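Local coordinates for carbohydrate binding protein, putative, cbp2D (Cellvibrio japonicus, PDB 7B21) that probably carries electrons through its covalently bound heme c, as the X183 cytochrome c domain of a longer, putatively carbohydrate-binding protein, at residues Asn12-Gln17 / Ala80-Phe85; Tyr47-Asp52 / Arg59-Met64. One frame throughout, in Å; residues are numbered along the deposited sequence.

Interaction 1: residues Asn12-Gln17 / Ala80-Phe85; sequences NLWNTQ and ADIEAF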
# COMPACT_ATOMS: atom_id res chain seq x y z
N ASN A 12 1.69 -10.79 0.86
CA ASN A 12 0.68 -11.48 1.68
C ASN A 12 -0.16 -10.47 2.46
O ASN A 12 -1.40 -10.58 2.51
CB ASN A 12 1.34 -12.44 2.66
CG ASN A 12 0.29 -13.05 3.55
OD1 ASN A 12 -0.62 -13.68 3.05
ND2 ASN A 12 0.40 -12.81 4.86
N LEU A 13 0.51 -9.52 3.09
CA LEU A 13 -0.21 -8.50 3.89
C LEU A 13 -1.12 -7.65 3.01
O LEU A 13 -2.16 -7.18 3.49
CB LEU A 13 0.81 -7.62 4.62
CG LEU A 13 1.57 -8.31 5.74
CD1 LEU A 13 2.83 -7.53 6.09
CD2 LEU A 13 0.66 -8.45 6.97
N TRP A 14 -0.78 -7.48 1.76
CA TRP A 14 -1.63 -6.77 0.81
C TRP A 14 -3.04 -7.36 0.84
O TRP A 14 -4.04 -6.64 0.68
CB TRP A 14 -1.00 -6.91 -0.57
CG TRP A 14 -1.80 -6.30 -1.65
CD1 TRP A 14 -2.63 -6.94 -2.52
CD2 TRP A 14 -1.96 -4.89 -1.90
NE1 TRP A 14 -3.29 -6.03 -3.30
CE2 TRP A 14 -2.88 -4.77 -2.94
CE3 TRP A 14 -1.38 -3.74 -1.37
CZ2 TRP A 14 -3.28 -3.53 -3.42
CZ3 TRP A 14 -1.76 -2.51 -1.85
CH2 TRP A 14 -2.74 -2.42 -2.83
N ASN A 15 -3.11 -8.70 0.93
CA ASN A 15 -4.40 -9.39 1.00
C ASN A 15 -4.95 -9.37 2.43
O ASN A 15 -6.13 -9.03 2.61
CB ASN A 15 -4.24 -10.81 0.50
CG ASN A 15 -3.79 -10.87 -0.94
OD1 ASN A 15 -2.84 -11.60 -1.30
ND2 ASN A 15 -4.45 -10.14 -1.77
N THR A 16 -4.17 -9.79 3.40
CA THR A 16 -4.72 -9.98 4.75
C THR A 16 -5.12 -8.66 5.40
O THR A 16 -5.98 -8.66 6.26
CB THR A 16 -3.78 -10.80 5.63
OG1 THR A 16 -2.60 -10.04 5.86
CG2 THR A 16 -3.47 -12.17 5.05
N GLN A 17 -4.49 -7.57 5.01
CA GLN A 17 -4.84 -6.23 5.53
C GLN A 17 -5.89 -5.53 4.68
O GLN A 17 -6.18 -4.38 4.95
CB GLN A 17 -3.59 -5.40 5.69
CG GLN A 17 -2.53 -6.08 6.57
CD GLN A 17 -2.95 -6.76 7.86
OE1 GLN A 17 -3.25 -6.07 8.79
NE2 GLN A 17 -3.00 -8.10 7.89
N ALA A 80 6.03 -1.15 6.28
CA ALA A 80 7.31 -1.29 5.58
C ALA A 80 7.25 -2.42 4.54
O ALA A 80 7.76 -2.28 3.44
CB ALA A 80 8.41 -1.53 6.58
N ASP A 81 6.68 -3.55 4.93
CA ASP A 81 6.60 -4.70 4.03
C ASP A 81 5.73 -4.37 2.83
O ASP A 81 6.07 -4.71 1.68
CB ASP A 81 6.08 -5.92 4.78
CG ASP A 81 7.03 -6.53 5.79
OD1 ASP A 81 8.23 -6.17 5.79
OD2 ASP A 81 6.57 -7.40 6.52
N ILE A 82 4.55 -3.78 3.07
CA ILE A 82 3.68 -3.50 1.93
C ILE A 82 4.32 -2.41 1.05
O ILE A 82 4.21 -2.52 -0.17
CB ILE A 82 2.25 -3.15 2.38
CG1 ILE A 82 1.58 -4.32 3.09
CG2 ILE A 82 1.43 -2.75 1.16
CD1 ILE A 82 0.20 -4.04 3.61
N GLU A 83 4.97 -1.42 1.63
CA GLU A 83 5.73 -0.47 0.81
C GLU A 83 6.66 -1.21 -0.14
O GLU A 83 6.70 -0.92 -1.33
CB GLU A 83 6.50 0.49 1.72
CG GLU A 83 7.48 1.37 0.98
CD GLU A 83 8.32 2.21 1.94
OE1 GLU A 83 9.13 1.60 2.69
OE2 GLU A 83 8.17 3.44 1.97
N ALA A 84 7.44 -2.14 0.42
CA ALA A 84 8.41 -2.86 -0.42
C ALA A 84 7.67 -3.60 -1.55
O ALA A 84 8.15 -3.62 -2.70
CB ALA A 84 9.23 -3.81 0.43
N PHE A 85 6.56 -4.22 -1.24
CA PHE A 85 5.77 -4.92 -2.26
C PHE A 85 5.30 -3.96 -3.35
O PHE A 85 5.48 -4.25 -4.55
CB PHE A 85 4.59 -5.63 -1.59
CG PHE A 85 3.62 -6.25 -2.56
CD1 PHE A 85 4.03 -7.19 -3.49
CD2 PHE A 85 2.28 -5.96 -2.51
CE1 PHE A 85 3.12 -7.78 -4.35
CE2 PHE A 85 1.36 -6.55 -3.36
CZ PHE A 85 1.79 -7.48 -4.27

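Interaction 2: residues Tyr47-Asp52 / Arg59-Met64; sequences YRHSRD and RDFISM. With NA (sodium ion), chain C; HEC (heme c), chain B; EDO (1,2-ethanediol), chain D; EDO (1,2-ethanediol), chain E.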
# COMPACT_ATOMS: atom_id res chain seq x y z
N TYR A 47 3.88 10.44 -1.03
CA TYR A 47 2.43 10.30 -1.10
C TYR A 47 1.81 11.28 -0.12
O TYR A 47 2.13 11.29 1.08
CB TYR A 47 2.02 8.86 -0.77
CG TYR A 47 2.42 7.89 -1.84
CD1 TYR A 47 3.70 7.38 -1.94
CD2 TYR A 47 1.51 7.52 -2.81
CE1 TYR A 47 4.07 6.54 -2.99
CE2 TYR A 47 1.86 6.68 -3.84
CZ TYR A 47 3.14 6.20 -3.96
OH TYR A 47 3.54 5.42 -5.01
N ARG A 48 0.85 12.05 -0.63
CA ARG A 48 0.12 13.03 0.20
C ARG A 48 -1.36 12.71 0.11
O ARG A 48 -2.02 13.02 -0.86
CB ARG A 48 0.38 14.48 -0.19
CG ARG A 48 -0.24 15.46 0.79
CD ARG A 48 0.14 16.88 0.44
NE ARG A 48 -0.63 17.82 1.24
CZ ARG A 48 -0.28 19.04 1.57
NH1 ARG A 48 0.88 19.53 1.19
NH2 ARG A 48 -1.13 19.77 2.26
N HIS A 49 -1.90 12.11 1.16
CA HIS A 49 -3.34 11.85 1.25
C HIS A 49 -4.07 13.17 1.13
O HIS A 49 -3.58 14.23 1.59
CB HIS A 49 -3.64 11.19 2.60
CG HIS A 49 -5.02 10.64 2.73
ND1 HIS A 49 -6.11 11.45 3.00
CD2 HIS A 49 -5.48 9.37 2.64
CE1 HIS A 49 -7.18 10.67 3.11
NE2 HIS A 49 -6.83 9.39 2.88
N SER A 50 -5.26 13.13 0.54
CA SER A 50 -6.07 14.36 0.38
C SER A 50 -6.33 15.07 1.70
O SER A 50 -6.58 16.26 1.68
CB SER A 50 -7.35 14.06 -0.32
OG SER A 50 -8.19 13.21 0.43
N ARG A 51 -6.29 14.38 2.83
CA ARG A 51 -6.54 14.99 4.15
C ARG A 51 -5.25 15.29 4.89
O ARG A 51 -5.32 15.78 6.03
CB ARG A 51 -7.41 14.07 5.00
CG ARG A 51 -8.82 13.81 4.47
CD ARG A 51 -9.57 12.81 5.40
NE ARG A 51 -9.47 13.08 6.85
CZ ARG A 51 -9.57 12.21 7.88
NH1 ARG A 51 -9.89 10.93 7.70
NH2 ARG A 51 -9.45 12.66 9.12
N ASP A 52 -4.10 14.99 4.32
CA ASP A 52 -2.82 15.24 4.99
C ASP A 52 -2.34 16.66 4.68
O ASP A 52 -2.79 17.28 3.76
CB ASP A 52 -1.80 14.19 4.61
CG ASP A 52 -0.73 13.90 5.65
OD1 ASP A 52 -0.50 14.71 6.55
OD2 ASP A 52 -0.12 12.81 5.53
N ARG A 59 5.64 4.12 3.21
CA ARG A 59 5.33 3.30 4.41
C ARG A 59 4.58 4.16 5.43
O ARG A 59 3.70 3.66 6.12
CB ARG A 59 6.55 2.67 5.06
CG ARG A 59 7.65 3.62 5.51
CD ARG A 59 8.74 2.91 6.27
NE ARG A 59 9.46 1.93 5.47
CZ ARG A 59 10.47 1.21 5.93
NH1 ARG A 59 10.85 1.33 7.18
NH2 ARG A 59 11.10 0.36 5.14
N ASP A 60 4.93 5.45 5.57
CA ASP A 60 4.30 6.31 6.56
C ASP A 60 2.89 6.68 6.10
O ASP A 60 1.99 6.76 6.94
CB ASP A 60 5.15 7.53 6.83
CG ASP A 60 6.47 7.16 7.46
OD1 ASP A 60 6.55 6.18 8.20
OD2 ASP A 60 7.47 7.88 7.17
N PHE A 61 2.69 6.87 4.81
CA PHE A 61 1.32 7.05 4.27
C PHE A 61 0.46 5.86 4.67
O PHE A 61 -0.66 6.00 5.11
CB PHE A 61 1.41 7.21 2.76
CG PHE A 61 0.05 7.28 2.09
CD1 PHE A 61 -0.70 6.13 1.85
CD2 PHE A 61 -0.47 8.49 1.67
CE1 PHE A 61 -1.94 6.21 1.24
CE2 PHE A 61 -1.68 8.56 1.00
CZ PHE A 61 -2.42 7.41 0.81
N ILE A 62 1.00 4.67 4.47
CA ILE A 62 0.25 3.43 4.80
C ILE A 62 -0.05 3.41 6.28
O ILE A 62 -1.19 3.16 6.71
CB ILE A 62 0.98 2.18 4.31
CG1 ILE A 62 1.07 2.16 2.78
CG2 ILE A 62 0.33 0.92 4.86
CD1 ILE A 62 2.02 1.14 2.23
N SER A 63 0.96 3.63 7.11
CA SER A 63 0.74 3.61 8.57
C SER A 63 -0.39 4.58 8.94
O SER A 63 -1.29 4.19 9.68
CB SER A 63 1.99 3.93 9.34
OG SER A 63 2.91 2.87 9.23
N MET A 64 -0.31 5.81 8.46
CA MET A 64 -1.27 6.85 8.86
C MET A 64 -2.67 6.61 8.29
O MET A 64 -3.66 6.88 8.98
CB MET A 64 -0.77 8.19 8.33
CG MET A 64 0.45 8.72 9.03
SD MET A 64 1.03 10.28 8.31
CE MET A 64 -0.29 11.37 8.85
NA NA C . -2.19 2.16 8.67
FE HEC B . -5.67 2.71 0.03
CHA HEC B . -5.05 5.70 -1.47
CHB HEC B . -2.36 2.00 -0.00
CHC HEC B . -6.29 -0.14 1.77
CHD HEC B . -9.00 3.28 -0.24
NA HEC B . -4.05 3.65 -0.61
C1A HEC B . -3.98 4.84 -1.30
C2A HEC B . -2.66 5.08 -1.77
C3A HEC B . -1.89 4.08 -1.33
C4A HEC B . -2.77 3.16 -0.62
CMA HEC B . -0.41 3.90 -1.46
CAA HEC B . -2.21 6.27 -2.60
CBA HEC B . -2.36 5.96 -4.11
CGA HEC B . -1.84 6.98 -5.04
O1A HEC B . -1.27 8.00 -4.62
O2A HEC B . -1.95 6.72 -6.29
NB HEC B . -4.53 1.23 0.77
C1B HEC B . -3.18 1.10 0.65
C2B HEC B . -2.73 -0.07 1.33
C3B HEC B . -3.82 -0.67 1.89
C4B HEC B . -4.97 0.16 1.47
CMB HEC B . -1.31 -0.55 1.41
CAB HEC B . -3.89 -1.87 2.77
CBB HEC B . -3.09 -1.75 4.04
NC HEC B . -7.30 1.76 0.65
C1C HEC B . -7.38 0.57 1.31
C2C HEC B . -8.74 0.15 1.45
C3C HEC B . -9.51 1.07 0.80
C4C HEC B . -8.63 2.09 0.34
CMC HEC B . -9.15 -1.15 2.09
CAC HEC B . -10.98 1.03 0.53
CBC HEC B . -11.88 0.87 1.69
ND HEC B . -6.79 4.23 -0.63
C1D HEC B . -8.15 4.30 -0.63
C2D HEC B . -8.59 5.62 -1.06
C3D HEC B . -7.49 6.33 -1.35
C4D HEC B . -6.35 5.43 -1.13
CMD HEC B . -10.02 6.05 -1.16
CAD HEC B . -7.39 7.78 -1.67
CBD HEC B . -7.07 8.57 -0.34
CGD HEC B . -7.11 10.06 -0.49
O1D HEC B . -6.06 10.68 -0.77
O2D HEC B . -8.23 10.63 -0.32
C1 EDO D . -0.67 13.75 -4.23
O1 EDO D . -1.90 13.31 -3.71
C2 EDO D . 0.24 12.60 -4.48
O2 EDO D . 0.38 11.77 -3.37
C1 EDO E . 4.14 18.69 -2.82
O1 EDO E . 5.39 18.87 -2.22
C2 EDO E . 3.02 19.18 -1.97
O2 EDO E . 2.94 18.64 -0.67

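Interaction 1: residues Asn12-Gln17 / Ala80-Phe85
Leu13 and Trp14 meet Ile82 and Phe85 where the N-terminal helix 7-16 crosses the C-terminal helix 76-86, the steep helix pairing characteristic of the cytochrome c fold. The axes of the two short helical segments come within 9.4 Å at a signed crossing angle of -113°, and side chains fill the gap between them. Ile82 is the central bump. Its CG1 meets Leu13 CB at 3.7 Å, and its CD1 reaches on to the Leu13 backbone, so that the CG1-CD1 arm lies against CB and the carbonyl carbon of Leu13, in the last turn of helix 7-16. The second branch, CG2, diverges from it and comes to the edge of the Trp14 indole, close to its plane, at 3.9 Å from CE3. Isoleucine thus occupies the hollow flanked by Leu13 and the six-membered part of the indole. Beyond it, Phe85 enters with its CD2-CE2 side, CE2 foremost: CE2 presses on Trp14 CG at 3.6 Å and lies nearly as close to Trp14 CB, filling the notch where the indole joins its backbone. The five-membered ring and the phenyl ring are inclined at 59°, an oblique packing in which Trp14 CG lies at the rim of the phenyl. Trp14 has CG anti to its backbone N (chi1 177°), which places CG against Phe85 CE2; its NE1 is hydrogen-bonded to Gly24 O, and the ring also touches Cys19 and the axial ligand His23. Trp89 packs edge-to-face with both aromatic side chains. At the other margin, Asp81 OD1 is hydrogen-bonded to Asp6 N and Gln77 NE2 and its OD2 is salt-bridged to Arg9; Leu13 CD1 rests 3.8 Å from that OD2.

Interaction 2: residues Tyr47-Asp52 / Arg59-Met64
Phe61 of helix 58-65 is gathered with Tyr47 and His49 of the preceding loop into an aromatic cluster lining the heme pocket of this cytochrome c fold. The Tyr47 ring turns its edge toward the face of Phe61 in a T-shaped (edge-to-face) arrangement, tilted, with planes at 60° and centroids 5.9 Å apart. Nearer the backbone, Tyr47 CB touches Phe61 CD2 at 3.5 Å, while the hydroxyl goes to Asn41 O. The far rim of Phe61 meets the loop itself: CE2 lies 3.6 Å from both the backbone N and CB of His49, with that N near the phenyl plane. Phe61 CE1 reaches the porphyrin, 3.3 Å from C2A of the heme, and so the phenyl bridges loop and cofactor. His49 is only obliquely turned to Phe61; one imidazole face lies over a heme propionate, whose carboxyl carbon CGD sits 3.4 Å above the ring centre. Two bonds fix the imidazole's rotation. ND1 accepts from Arg51 N at 2.9 Å, close to the ring plane and nearly straight (164°), within a type I turn from His49 to Asp52, and NE2 is hydrogen-bonded to Gln68 OE1. At the outer margin the Met64 methyl CE lies against OD2 of Asp52, a carboxylate salt-bridged to Arg56. The same propionate is held by Ser50 through its backbone N-H, which bonds to O1D, and its hydroxyl, whose OG donates to O2D at 2.7 Å.

The centres of interactions 1 and 2 lie 15 Å apart, yet helices 58-65 and 76-86 join them directly. Ile62 CD1 packs on Ile82 CG2 at 4.1 Å, and it also lies 3.8 Å from the heme methyl CMB. Farther out, Arg59 NE and Glu83 OE1 form a salt bridge of 2.8 Å. The contacts attend to different axial ligands of the iron: Trp14 comes within about 3 Å of the His23 side chain, and Phe61 within about 4 Å of Met66, nearest atoms in both cases. Sodium, bound by the carbonyl oxygens of Ile62, Ser63, Met66, Glu71 and Cys74, joins the C-terminal end of helix 58-65 and the adjoining Met66 to the loop residues Glu71 and Cys74.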